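Local coordinates for protein probable starch synthase 4, chloroplastic/amyloplastic (Arabidopsis thaliana, PDB 6GNE) that is a probable plastid starch synthase with a two-domain GT-B fold that binds ADP and glycans, at residues Leu10-Ile15 with Lys37-Lys42; Ile97-Gln100 with Phe105-Arg108. All blocks are in the same frame, centred on the assembly; numbering follows the deposited sequence.

Contact 1: Leu10-Ile15 with Lys37-Lys42; sequences LYVVHI and KALQRK
The imidazole of His14 meets the helix by its edge: CD1 of Leu39 lies near the ring plane, 3.7 Å from His14 NE2. Other histidines come up to the same ring, with His143 and His145 meeting it at shallow angles between planes, and His145 NE2 also shares a hydrogen bond with His14 ND1. ND1 thus has its polar partner in His145, and on the Leu39 side NE2 meets a methyl group. His14 CE1 is the next ring atom along this edge, 4.4 Å from Leu39 CD1, whereas CD2 stands further off, turned back toward its own strand. There His14 CD2 packs 3.8 Å from CG1 of Val12, two residues earlier on the same side of strand 11-15. That methyl of Val12 also approaches the helix, at 4.5 Å from Leu39 CD1, so the same leucine branch that touches His14 also comes within loose apolar range of Val12. The pairing belongs to a beta-alpha-beta unit, in which strand 11-15 leads through helix 27-41 to the parallel neighbour strand 45-51; it is the opening unit of the Rossmann-like N-terminal domain of the GT-B fold, and here the strand and helix backbones stand 8.7 Å apart between CA of Val12 and CA of Leu39. The Leu39 side chain leaves the helix toward the strand, and with CG beside the backbone N and opposite the carbonyl carbon (chi1 -67°) CD1 ends against His14. The leucine side chain also touches Val46 of strand 45-51. Tyr494 of helix 484-499 packs against both Leu10 and His14, bringing the C-terminal helix up to this part of the N-terminal domain.

Contact 2: Ile97-Gln100 with Phe105-Arg108; sequences IEPQ and FFWR
Glu98 reaches the indole of Trp107 through the far end of its side chain. Its CB is still 6.3 Å from Trp107 CH2. Glu98 CG, set anti to the backbone N (chi1 -166°), closes the gap to Trp107 CH2 to 4.9 Å, and the chain runs on extended to the carboxylate. There the two oxygens part company. Glu98 OE2 comes to the six-membered end of the indole, 3.5 Å from Trp107 CH2, with the carboxylate and ring planes 55° apart, an oblique approach without a hydrogen bond. OE1 instead bonds to Trp85 NE1, a bond that probably steadies the turn of the carboxylate. The same end of the indole lies near the main chain of the strand, Trp107 CZ3 being 4.1 Å from Pro99 O. Strand 92-100 belongs to the central sheet of the GT-B N-terminal domain; after Gln100 the chain doubles back through a four-residue link, so that residues 105-108 lie beside the strand without adding another to the sheet. Deeper in, Pro99 and Phe106 make the apolar part of the contact. Pro99 presents its ring carbons to the edge of the phenyl group, CD at 3.7 Å and CG at 3.8 Å from Phe106 CD2, and the two side chains cross at about a right angle. CB of Phe105 sits over one face of the Phe106 ring, offset toward the rim. Arg120 and Phe124 of helix 117-134 also touch that ring, whereas Trp107 lies at the surface, in a cation-pi contact with Lys104.

In the fold
From the N terminus the chain enters strand 11-15, passes through the 21 residues that include the start of helix 27-41, and comes back against the strand at contact 1. It then runs through strand 45-51 and the antiparallel strands 64-75 and 78-89 to strand 92-100, whose last residues are met by the returning loop in contact 2 after only four residues. The two closures follow in series, neither nesting nor crossing, with centres 26 Å apart and nearest atoms about 7 Å apart. Both reach one sheet: contact 1 joins a helix to it, contact 2 joins the loop that leads to helix 117-134.

Contact 1: Leu10-Ile15 with Lys37-Lys42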
loop_
_atom_site.group_PDB
_atom_site.type_symbol
_atom_site.label_atom_id
_atom_site.label_comp_id
_atom_site.label_asym_id
_atom_site.label_seq_id
_atom_site.Cartn_x
_atom_site.Cartn_y
_atom_site.Cartn_z
ATOM N N LEU A 10 -17.088 16.517 7.503
ATOM C CA LEU A 10 -17.750 15.320 6.989
ATOM C C LEU A 10 -17.582 14.113 7.895
ATOM O O LEU A 10 -16.630 14.023 8.656
ATOM C CB LEU A 10 -17.213 14.968 5.609
ATOM C CG LEU A 10 -17.343 16.094 4.577
ATOM C CD1 LEU A 10 -16.604 15.707 3.316
ATOM C CD2 LEU A 10 -18.793 16.446 4.298
ATOM N N TYR A 11 -18.539 13.191 7.785
ATOM C CA TYR A 11 -18.483 11.889 8.415
ATOM C C TYR A 11 -18.103 10.887 7.306
ATOM O O TYR A 11 -18.877 10.638 6.367
ATOM C CB TYR A 11 -19.821 11.559 9.081
ATOM C CG TYR A 11 -19.965 10.153 9.678
ATOM C CD1 TYR A 11 -18.853 9.356 9.996
ATOM C CD2 TYR A 11 -21.232 9.638 9.954
ATOM C CE1 TYR A 11 -19.014 8.092 10.555
ATOM C CE2 TYR A 11 -21.401 8.374 10.488
ATOM C CZ TYR A 11 -20.298 7.612 10.800
ATOM O OH TYR A 11 -20.471 6.366 11.315
ATOM N N VAL A 12 -16.896 10.339 7.438
ATOM C CA VAL A 12 -16.262 9.509 6.419
ATOM C C VAL A 12 -16.000 8.114 6.979
ATOM O O VAL A 12 -15.276 7.967 7.966
ATOM C CB VAL A 12 -14.910 10.127 6.025
ATOM C CG1 VAL A 12 -14.270 9.346 4.893
ATOM C CG2 VAL A 12 -15.080 11.602 5.679
ATOM N N VAL A 13 -16.575 7.102 6.340
ATOM C CA VAL A 13 -16.292 5.709 6.694
ATOM C C VAL A 13 -15.422 5.018 5.628
ATOM O O VAL A 13 -15.715 5.097 4.445
ATOM C CB VAL A 13 -17.579 4.910 6.930
ATOM C CG1 VAL A 13 -17.267 3.478 7.357
ATOM C CG2 VAL A 13 -18.380 5.567 8.035
ATOM N N HIS A 14 -14.340 4.376 6.061
ATOM C CA HIS A 14 -13.466 3.599 5.164
ATOM C C HIS A 14 -13.723 2.134 5.419
ATOM O O HIS A 14 -13.662 1.679 6.551
ATOM C CB HIS A 14 -11.988 3.908 5.401
ATOM C CG HIS A 14 -11.571 5.245 4.914
ATOM N ND1 HIS A 14 -10.869 5.421 3.748
ATOM C CD2 HIS A 14 -11.780 6.483 5.420
ATOM C CE1 HIS A 14 -10.666 6.714 3.554
ATOM N NE2 HIS A 14 -11.212 7.381 4.556
ATOM N N ILE A 15 -13.999 1.395 4.362
ATOM C CA ILE A 15 -14.181 -0.040 4.462
ATOM C C ILE A 15 -13.022 -0.628 3.672
ATOM O O ILE A 15 -12.850 -0.303 2.504
ATOM C CB ILE A 15 -15.542 -0.475 3.859
ATOM C CG1 ILE A 15 -16.689 0.163 4.657
ATOM C CG2 ILE A 15 -15.684 -1.989 3.815
ATOM C CD1 ILE A 15 -18.038 0.116 3.943
ATOM N N LYS A 37 -5.886 9.301 9.203
ATOM C CA LYS A 37 -5.408 10.250 10.207
ATOM C C LYS A 37 -5.345 11.663 9.652
ATOM O O LYS A 37 -5.716 12.595 10.343
ATOM C CB LYS A 37 -4.060 9.851 10.795
ATOM C CG LYS A 37 -4.124 8.550 11.582
ATOM C CD LYS A 37 -2.780 7.800 11.671
ATOM C CE LYS A 37 -1.905 8.352 12.792
ATOM N NZ LYS A 37 -0.782 7.452 13.139
ATOM N N ALA A 38 -4.893 11.820 8.407
ATOM C CA ALA A 38 -4.822 13.143 7.785
ATOM C C ALA A 38 -6.199 13.780 7.735
ATOM O O ALA A 38 -6.335 14.951 8.046
ATOM C CB ALA A 38 -4.212 13.076 6.410
ATOM N N LEU A 39 -7.212 12.993 7.374
ATOM C CA LEU A 39 -8.607 13.452 7.354
ATOM C C LEU A 39 -9.110 13.801 8.755
ATOM O O LEU A 39 -9.750 14.846 8.950
ATOM C CB LEU A 39 -9.520 12.404 6.703
ATOM C CG LEU A 39 -9.328 12.136 5.206
ATOM C CD1 LEU A 39 -10.095 10.896 4.793
ATOM C CD2 LEU A 39 -9.702 13.307 4.320
ATOM N N GLN A 40 -8.815 12.946 9.725
ATOM C CA GLN A 40 -9.135 13.269 11.114
ATOM C C GLN A 40 -8.496 14.601 11.605
ATOM O O GLN A 40 -9.170 15.360 12.266
ATOM C CB GLN A 40 -8.788 12.108 12.048
ATOM C CG GLN A 40 -9.476 12.176 13.403
ATOM C CD GLN A 40 -8.908 11.166 14.383
ATOM O OE1 GLN A 40 -7.799 11.349 14.904
ATOM N NE2 GLN A 40 -9.675 10.105 14.658
ATOM N N ARG A 41 -7.252 14.907 11.248
ATOM C CA ARG A 41 -6.641 16.212 11.590
ATOM C C ARG A 41 -7.359 17.396 10.942
ATOM O O ARG A 41 -7.397 18.494 11.501
ATOM C CB ARG A 41 -5.156 16.303 11.192
ATOM C CG ARG A 41 -4.218 15.235 11.751
ATOM C CD ARG A 41 -4.614 14.690 13.145
ATOM N NE ARG A 41 -3.870 13.447 13.500
ATOM C CZ ARG A 41 -2.557 13.362 13.765
ATOM N NH1 ARG A 41 -2.024 12.178 14.065
ATOM N NH2 ARG A 41 -1.763 14.437 13.741
ATOM N N LYS A 42 -7.907 17.182 9.749
ATOM C CA LYS A 42 -8.691 18.217 9.068
ATOM C C LYS A 42 -10.103 18.436 9.666
ATOM O O LYS A 42 -10.828 19.285 9.191
ATOM C CB LYS A 42 -8.740 17.939 7.561
ATOM C CG LYS A 42 -7.349 18.073 6.927
ATOM C CD LYS A 42 -7.268 17.704 5.444
ATOM C CE LYS A 42 -7.219 18.955 4.574
ATOM N NZ LYS A 42 -5.836 19.495 4.489
#

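Contact 2: Ile97-Gln100 with Phe105-Arg108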
loop_
_atom_site.group_PDB
_atom_site.type_symbol
_atom_site.label_atom_id
_atom_site.label_comp_id
_atom_site.label_asym_id
_atom_site.label_seq_id
_atom_site.Cartn_x
_atom_site.Cartn_y
_atom_site.Cartn_z
ATOM N N ILE A 97 -15.305 -6.720 12.250
ATOM C CA ILE A 97 -16.428 -7.645 12.088
ATOM C C ILE A 97 -15.917 -9.071 12.246
ATOM O O ILE A 97 -15.020 -9.492 11.520
ATOM C CB ILE A 97 -17.119 -7.440 10.723
ATOM C CG1 ILE A 97 -17.580 -5.974 10.573
ATOM C CG2 ILE A 97 -18.310 -8.348 10.563
ATOM C CD1 ILE A 97 -18.379 -5.714 9.298
ATOM N N GLU A 98 -16.475 -9.796 13.209
ATOM C CA GLU A 98 -16.201 -11.229 13.396
ATOM C C GLU A 98 -17.402 -12.091 12.954
ATOM O O GLU A 98 -18.346 -12.251 13.718
ATOM C CB GLU A 98 -15.840 -11.511 14.851
ATOM C CG GLU A 98 -15.224 -12.871 15.053
ATOM C CD GLU A 98 -14.853 -13.196 16.484
ATOM O OE1 GLU A 98 -15.191 -12.478 17.482
ATOM O OE2 GLU A 98 -14.224 -14.261 16.583
ATOM N N PRO A 99 -17.371 -12.643 11.724
ATOM C CA PRO A 99 -18.524 -13.450 11.294
ATOM C C PRO A 99 -18.641 -14.786 12.001
ATOM O O PRO A 99 -17.646 -15.408 12.370
ATOM C CB PRO A 99 -18.285 -13.663 9.796
ATOM C CG PRO A 99 -17.323 -12.588 9.406
ATOM C CD PRO A 99 -16.430 -12.425 10.615
ATOM N N GLN A 100 -19.881 -15.194 12.203
ATOM C CA GLN A 100 -20.225 -16.476 12.805
ATOM C C GLN A 100 -20.929 -17.195 11.646
ATOM O O GLN A 100 -22.153 -17.396 11.646
ATOM C CB GLN A 100 -21.172 -16.294 14.014
ATOM C CG GLN A 100 -20.852 -15.172 15.000
ATOM C CD GLN A 100 -20.127 -15.638 16.242
ATOM O OE1 GLN A 100 -20.724 -15.738 17.317
ATOM N NE2 GLN A 100 -18.838 -15.930 16.093
ATOM N N PHE A 105 -14.616 -17.346 7.835
ATOM C CA PHE A 105 -13.954 -16.593 6.796
ATOM C C PHE A 105 -12.685 -15.906 7.264
ATOM O O PHE A 105 -11.717 -15.857 6.517
ATOM C CB PHE A 105 -14.900 -15.560 6.193
ATOM C CG PHE A 105 -16.071 -16.151 5.448
ATOM C CD1 PHE A 105 -15.878 -17.080 4.421
ATOM C CD2 PHE A 105 -17.373 -15.743 5.744
ATOM C CE1 PHE A 105 -16.963 -17.618 3.730
ATOM C CE2 PHE A 105 -18.450 -16.270 5.056
ATOM C CZ PHE A 105 -18.244 -17.214 4.043
ATOM N N PHE A 106 -12.669 -15.384 8.482
ATOM C CA PHE A 106 -11.493 -14.663 8.981
ATOM C C PHE A 106 -10.792 -15.356 10.136
ATOM O O PHE A 106 -10.242 -14.717 11.029
ATOM C CB PHE A 106 -11.888 -13.224 9.276
ATOM C CG PHE A 106 -12.443 -12.545 8.079
ATOM C CD1 PHE A 106 -11.624 -12.272 7.002
ATOM C CD2 PHE A 106 -13.798 -12.262 7.976
ATOM C CE1 PHE A 106 -12.136 -11.696 5.859
ATOM C CE2 PHE A 106 -14.317 -11.673 6.832
ATOM C CZ PHE A 106 -13.484 -11.398 5.770
ATOM N N TRP A 107 -10.751 -16.681 10.039
ATOM C CA TRP A 107 -10.147 -17.548 11.029
ATOM C C TRP A 107 -9.221 -18.549 10.322
ATOM O O TRP A 107 -9.158 -19.701 10.706
ATOM C CB TRP A 107 -11.286 -18.273 11.728
ATOM C CG TRP A 107 -11.433 -18.078 13.197
ATOM C CD1 TRP A 107 -10.444 -18.103 14.159
ATOM C CD2 TRP A 107 -12.679 -17.939 13.896
ATOM N NE1 TRP A 107 -11.000 -17.935 15.408
ATOM C CE2 TRP A 107 -12.370 -17.849 15.282
ATOM C CE3 TRP A 107 -14.033 -17.895 13.488
ATOM C CZ2 TRP A 107 -13.378 -17.697 16.272
ATOM C CZ3 TRP A 107 -15.028 -17.736 14.465
ATOM C CH2 TRP A 107 -14.694 -17.637 15.842
ATOM N N ARG A 108 -8.487 -18.086 9.312
ATOM C CA ARG A 108 -7.693 -18.942 8.413
ATOM C C ARG A 108 -6.181 -18.791 8.593
ATOM O O ARG A 108 -5.406 -19.381 7.840
ATOM C CB ARG A 108 -8.011 -18.584 6.957
ATOM C CG ARG A 108 -9.491 -18.559 6.587
ATOM C CD ARG A 108 -10.140 -19.927 6.663
ATOM N NE ARG A 108 -11.519 -19.857 6.160
ATOM C CZ ARG A 108 -11.889 -19.829 4.870
ATOM N NH1 ARG A 108 -10.995 -19.868 3.882
ATOM N NH2 ARG A 108 -13.179 -19.743 4.562
#